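Local coordinates for protein putative primosome component (Streptococcus pyogenes serotype M3, PDB 2QGZ) that probably acts as an ATP-dependent helicase loader of the primosome, using a P-loop NTPase domain to help place the replicative helicase on DNA, at residues E107-V112 with M172-S177; S138-F143 with S166-A171. All coordinates share one frame; numbering follows the deposited sequence.

Contact 1 (E107-V112 with M172-S177); sequences ERIQLV and MAHELS
I109 meets A173 and H174 where the edge strand 109-112 of the parallel sheet in a P-loop NTPase fold packs against the second half of helix 165-179. The tight part is apolar. I109 points its CB at the helix, and with CG1 anti to the carbonyl carbon (chi1 -60°) and CD1 extended beyond it, the chain ends on the helix backbone. CD1 lies 3.6 Å from CA of H174 and 4.2 Å from CB of A173, so a methyl group rests on the helix surface between two successive residues. It approaches the H174 ring obliquely; that ring also meets the ring of H122. At the other, polar end R108 is partly exposed, while its partner S177 stays buried. R108 runs extended from CG to NE alongside S177, where the methylene CD comes within 3.4 Å of OG. S177 OG is also hydrogen-bonded to I105 O, in helix 104-107, so two partners fix the hydroxyl. The guanidinium meets this hydroxyl at its edge: NH1 of R108 donates to OG of S177 over 3.0 Å, with an N-H...O angle of 155° and the oxygen 12° out of the guanidinium plane.

Contact 2 (S138-F143 with S166-A171); sequences SAILDF and SYLLAA. With PO4 (phosphate ion), chain B.
Segment 138-143 lies within helix 131-146, and 166-171 forms the first turns of helix 165-179; their backbones come closest at I140 and L169, whose CA atoms are 7.6 Å apart. That spacing is bridged entirely by aliphatic side chains. I140 aims its CB at the other helix and carries most of the contact: its CG1 lies 3.8 Å from CD2 of L168, and its CD1 lies 3.9 Å from CD1 of L169. The two leucines receive it differently. L168 crosses I140 obliquely; with its CG anti to the backbone N (chi1 -162°), both methyls come to within 4.1 Å of I140 CD1. L169 meets the isoleucine at about a right angle and touches it through a single methyl. At the start of the second segment S166, in what is probably the Walker A motif, faces a phosphate ion instead. Its OG donates to O4 of the phosphate over 2.8 Å and is also hydrogen-bonded to Y118 OH, and its backbone N reaches O1 at 3.3 Å; K165 N and G162 N also bond the ion, consistent with a nucleotide phosphate site. Around the apolar core, L155 of strand 154-158 touches I140, L157 of the same strand touches both L168 and L169, I219 of strand 217-221 meets L169, and M172, one turn after L168, borders I140.

From the N-terminal side, the chain enters contact 1 at R108 and the edge strand 109-112, then forms helix 131-146, which supplies the first half of contact 2. Strand 154-158 and the probable P-loop follow, and helix 165-179 closes contact 2 with its first turns and contact 1 with its later ones. The shorter loop of contact 2 therefore lies wholly within the longer loop of contact 1, and the two do not cross. Helix 165-179 is common to both, joining the sheet edge to helix 131-146. The contacts also touch directly, as L176 CD1 lies 3.8 Å from F143 CE2 and M172 SD lies 3.9 Å from F143 CD2.

Contact 1 (E107-V112 with M172-S177)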
loop_
_atom_site.group_PDB
_atom_site.type_symbol
_atom_site.label_atom_id
_atom_site.label_comp_id
_atom_site.label_asym_id
_atom_site.label_seq_id
_atom_site.Cartn_x
_atom_site.Cartn_y
_atom_site.Cartn_z
ATOM N N GLU A 107 -9.988 14.005 -2.571
ATOM C CA GLU A 107 -10.350 13.908 -1.156
ATOM C C GLU A 107 -10.712 12.497 -0.674
ATOM O O GLU A 107 -10.739 12.247 0.534
ATOM C CB GLU A 107 -11.505 14.861 -0.834
ATOM C CG GLU A 107 -12.837 14.473 -1.455
ATOM C CD GLU A 107 -13.995 15.299 -0.915
ATOM O OE1 GLU A 107 -14.266 15.205 0.304
ATOM O OE2 GLU A 107 -14.628 16.041 -1.704
ATOM N N ARG A 108 -10.999 11.585 -1.603
ATOM C CA ARG A 108 -11.327 10.209 -1.232
ATOM C C ARG A 108 -10.060 9.447 -0.826
ATOM O O ARG A 108 -10.135 8.307 -0.358
ATOM C CB ARG A 108 -11.966 9.452 -2.399
ATOM C CG ARG A 108 -13.240 10.030 -2.949
ATOM C CD ARG A 108 -13.990 8.955 -3.719
ATOM N NE ARG A 108 -15.209 9.461 -4.346
ATOM C CZ ARG A 108 -15.236 10.214 -5.443
ATOM N NH1 ARG A 108 -14.106 10.558 -6.055
ATOM N NH2 ARG A 108 -16.398 10.628 -5.925
ATOM N N ILE A 109 -8.905 10.077 -1.027
ATOM C CA ILE A 109 -7.619 9.467 -0.708
ATOM C C ILE A 109 -7.081 9.923 0.642
ATOM O O ILE A 109 -6.487 10.997 0.757
ATOM C CB ILE A 109 -6.571 9.799 -1.794
ATOM C CG1 ILE A 109 -7.043 9.276 -3.148
ATOM C CG2 ILE A 109 -5.236 9.189 -1.442
ATOM C CD1 ILE A 109 -6.124 9.646 -4.288
ATOM N N GLN A 110 -7.280 9.099 1.665
ATOM C CA GLN A 110 -6.808 9.427 3.004
ATOM C C GLN A 110 -5.308 9.186 3.145
ATOM O O GLN A 110 -4.783 8.173 2.682
ATOM C CB GLN A 110 -7.572 8.607 4.048
ATOM C CG GLN A 110 -9.012 9.064 4.288
ATOM C CD GLN A 110 -9.892 8.952 3.046
ATOM O OE1 GLN A 110 -10.403 9.958 2.537
ATOM N NE2 GLN A 110 -10.074 7.727 2.554
ATOM N N LEU A 111 -4.622 10.130 3.781
ATOM C CA LEU A 111 -3.186 10.022 3.993
ATOM C C LEU A 111 -2.892 9.943 5.481
ATOM O O LEU A 111 -3.581 10.557 6.294
ATOM C CB LEU A 111 -2.458 11.236 3.427
ATOM C CG LEU A 111 -2.590 11.611 1.953
ATOM C CD1 LEU A 111 -1.791 12.879 1.713
ATOM C CD2 LEU A 111 -2.081 10.485 1.069
ATOM N N VAL A 112 -1.866 9.180 5.832
ATOM C CA VAL A 112 -1.455 9.029 7.214
ATOM C C VAL A 112 0.058 9.135 7.252
ATOM O O VAL A 112 0.770 8.202 6.870
ATOM C CB VAL A 112 -1.884 7.663 7.801
ATOM C CG1 VAL A 112 -1.274 7.478 9.193
ATOM C CG2 VAL A 112 -3.409 7.583 7.884
ATOM N N MET A 172 -2.507 4.594 -8.518
ATOM C CA MET A 172 -3.569 3.590 -8.578
ATOM C C MET A 172 -4.732 4.088 -7.713
ATOM O O MET A 172 -5.889 3.992 -8.114
ATOM C CB MET A 172 -3.067 2.237 -8.049
ATOM C CG MET A 172 -4.082 1.110 -8.122
ATOM S SD MET A 172 -3.593 -0.346 -7.145
ATOM C CE MET A 172 -3.763 0.334 -5.457
ATOM N N ALA A 173 -4.420 4.627 -6.535
ATOM C CA ALA A 173 -5.453 5.139 -5.629
ATOM C C ALA A 173 -6.216 6.298 -6.273
ATOM O O ALA A 173 -7.427 6.430 -6.105
ATOM C CB ALA A 173 -4.824 5.606 -4.306
ATOM N N HIS A 174 -5.497 7.139 -7.006
ATOM C CA HIS A 174 -6.113 8.281 -7.663
ATOM C C HIS A 174 -7.045 7.831 -8.783
ATOM O O HIS A 174 -8.099 8.425 -8.992
ATOM C CB HIS A 174 -5.040 9.207 -8.220
ATOM C CG HIS A 174 -5.551 10.559 -8.599
ATOM N ND1 HIS A 174 -6.270 10.787 -9.755
ATOM C CD2 HIS A 174 -5.473 11.751 -7.958
ATOM C CE1 HIS A 174 -6.611 12.063 -9.808
ATOM N NE2 HIS A 174 -6.141 12.669 -8.731
ATOM N N GLU A 175 -6.663 6.773 -9.490
ATOM C CA GLU A 175 -7.472 6.255 -10.583
ATOM C C GLU A 175 -8.698 5.510 -10.032
ATOM O O GLU A 175 -9.773 5.530 -10.636
ATOM C CB GLU A 175 -6.621 5.334 -11.449
ATOM C CG GLU A 175 -7.195 5.008 -12.804
ATOM C CD GLU A 175 -7.205 6.194 -13.757
ATOM O OE1 GLU A 175 -6.378 7.123 -13.598
ATOM O OE2 GLU A 175 -8.031 6.181 -14.693
ATOM N N LEU A 176 -8.533 4.854 -8.884
ATOM C CA LEU A 176 -9.642 4.137 -8.253
ATOM C C LEU A 176 -10.704 5.130 -7.801
ATOM O O LEU A 176 -11.901 4.867 -7.900
ATOM C CB LEU A 176 -9.162 3.334 -7.044
ATOM C CG LEU A 176 -8.697 1.907 -7.325
ATOM C CD1 LEU A 176 -8.228 1.256 -6.036
ATOM C CD2 LEU A 176 -9.837 1.124 -7.933
ATOM N N SER A 177 -10.259 6.272 -7.297
ATOM C CA SER A 177 -11.184 7.293 -6.853
ATOM C C SER A 177 -11.865 7.965 -8.039
ATOM O O SER A 177 -13.032 8.329 -7.954
ATOM C CB SER A 177 -10.456 8.346 -6.028
ATOM O OG SER A 177 -11.310 9.448 -5.796
#

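Contact 2 (S138-F143 with S166-A171)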
loop_
_atom_site.group_PDB
_atom_site.type_symbol
_atom_site.label_atom_id
_atom_site.label_comp_id
_atom_site.label_asym_id
_atom_site.label_seq_id
_atom_site.Cartn_x
_atom_site.Cartn_y
_atom_site.Cartn_z
ATOM N N SER A 138 1.111 -2.771 -15.490
ATOM C CA SER A 138 0.113 -3.658 -16.058
ATOM C C SER A 138 -0.794 -4.207 -14.940
ATOM O O SER A 138 -2.022 -4.234 -15.079
ATOM C CB SER A 138 0.830 -4.798 -16.800
ATOM O OG SER A 138 -0.067 -5.791 -17.252
ATOM N N ALA A 139 -0.192 -4.631 -13.830
ATOM C CA ALA A 139 -0.965 -5.169 -12.709
ATOM C C ALA A 139 -1.824 -4.106 -12.011
ATOM O O ALA A 139 -2.922 -4.395 -11.544
ATOM C CB ALA A 139 -0.036 -5.820 -11.699
ATOM N N ILE A 140 -1.316 -2.884 -11.922
ATOM C CA ILE A 140 -2.066 -1.808 -11.298
ATOM C C ILE A 140 -3.316 -1.483 -12.141
ATOM O O ILE A 140 -4.370 -1.169 -11.596
ATOM C CB ILE A 140 -1.161 -0.551 -11.119
ATOM C CG1 ILE A 140 -0.803 -0.396 -9.649
ATOM C CG2 ILE A 140 -1.833 0.709 -11.623
ATOM C CD1 ILE A 140 0.162 -1.445 -9.152
ATOM N N LEU A 141 -3.203 -1.580 -13.464
ATOM C CA LEU A 141 -4.342 -1.296 -14.332
ATOM C C LEU A 141 -5.386 -2.406 -14.257
ATOM O O LEU A 141 -6.581 -2.141 -14.355
ATOM C CB LEU A 141 -3.893 -1.104 -15.784
ATOM C CG LEU A 141 -2.976 0.090 -16.040
ATOM C CD1 LEU A 141 -2.728 0.221 -17.537
ATOM C CD2 LEU A 141 -3.611 1.360 -15.488
ATOM N N ASP A 142 -4.936 -3.646 -14.092
ATOM C CA ASP A 142 -5.865 -4.764 -13.977
ATOM C C ASP A 142 -6.662 -4.627 -12.693
ATOM O O ASP A 142 -7.862 -4.903 -12.663
ATOM C CB ASP A 142 -5.128 -6.102 -13.941
ATOM C CG ASP A 142 -4.523 -6.472 -15.280
ATOM O OD1 ASP A 142 -5.133 -6.129 -16.329
ATOM O OD2 ASP A 142 -3.447 -7.120 -15.277
ATOM N N PHE A 143 -5.987 -4.201 -11.631
ATOM C CA PHE A 143 -6.638 -4.047 -10.344
ATOM C C PHE A 143 -7.760 -3.022 -10.415
ATOM O O PHE A 143 -8.876 -3.283 -9.976
ATOM C CB PHE A 143 -5.641 -3.611 -9.270
ATOM C CG PHE A 143 -6.233 -3.597 -7.891
ATOM C CD1 PHE A 143 -6.200 -4.737 -7.096
ATOM C CD2 PHE A 143 -6.888 -2.459 -7.414
ATOM C CE1 PHE A 143 -6.817 -4.749 -5.845
ATOM C CE2 PHE A 143 -7.503 -2.458 -6.171
ATOM C CZ PHE A 143 -7.471 -3.609 -5.380
ATOM N N SER A 166 5.996 4.008 -4.079
ATOM C CA SER A 166 4.817 4.561 -3.424
ATOM C C SER A 166 3.998 5.435 -4.381
ATOM O O SER A 166 2.768 5.488 -4.293
ATOM C CB SER A 166 5.227 5.366 -2.175
ATOM O OG SER A 166 6.083 6.458 -2.503
ATOM N N TYR A 167 4.674 6.116 -5.297
ATOM C CA TYR A 167 3.997 6.971 -6.273
ATOM C C TYR A 167 3.083 6.156 -7.186
ATOM O O TYR A 167 1.935 6.540 -7.438
ATOM C CB TYR A 167 5.032 7.723 -7.114
ATOM C CG TYR A 167 5.513 9.015 -6.487
ATOM C CD1 TYR A 167 5.659 9.136 -5.107
ATOM C CD2 TYR A 167 5.849 10.109 -7.276
ATOM C CE1 TYR A 167 6.128 10.314 -4.530
ATOM C CE2 TYR A 167 6.324 11.291 -6.710
ATOM C CZ TYR A 167 6.460 11.387 -5.337
ATOM O OH TYR A 167 6.935 12.556 -4.777
ATOM N N LEU A 168 3.607 5.034 -7.674
ATOM C CA LEU A 168 2.871 4.124 -8.550
ATOM C C LEU A 168 1.552 3.708 -7.872
ATOM O O LEU A 168 0.485 3.738 -8.483
ATOM C CB LEU A 168 3.723 2.882 -8.821
ATOM C CG LEU A 168 3.444 1.934 -9.989
ATOM C CD1 LEU A 168 3.780 0.526 -9.536
ATOM C CD2 LEU A 168 1.999 1.991 -10.439
ATOM N N LEU A 169 1.646 3.308 -6.610
ATOM C CA LEU A 169 0.482 2.891 -5.835
ATOM C C LEU A 169 -0.445 4.076 -5.571
ATOM O O LEU A 169 -1.666 3.924 -5.542
ATOM C CB LEU A 169 0.944 2.247 -4.523
ATOM C CG LEU A 169 0.949 0.714 -4.448
ATOM C CD1 LEU A 169 1.330 0.104 -5.784
ATOM C CD2 LEU A 169 1.898 0.261 -3.341
ATOM N N ALA A 170 0.131 5.258 -5.386
ATOM C CA ALA A 170 -0.680 6.449 -5.170
ATOM C C ALA A 170 -1.452 6.765 -6.458
ATOM O O ALA A 170 -2.601 7.239 -6.415
ATOM C CB ALA A 170 0.194 7.618 -4.787
ATOM N N ALA A 171 -0.828 6.506 -7.605
ATOM C CA ALA A 171 -1.491 6.762 -8.878
ATOM C C ALA A 171 -2.671 5.807 -9.035
ATOM O O ALA A 171 -3.702 6.154 -9.629
ATOM C CB ALA A 171 -0.518 6.580 -10.029
HETATM P P PO4 B . 9.452 4.798 -2.919
HETATM O O1 PO4 B . 8.571 3.944 -2.069
HETATM O O2 PO4 B . 10.596 5.301 -2.095
HETATM O O3 PO4 B . 9.993 3.985 -4.068
HETATM O O4 PO4 B . 8.664 5.938 -3.446
#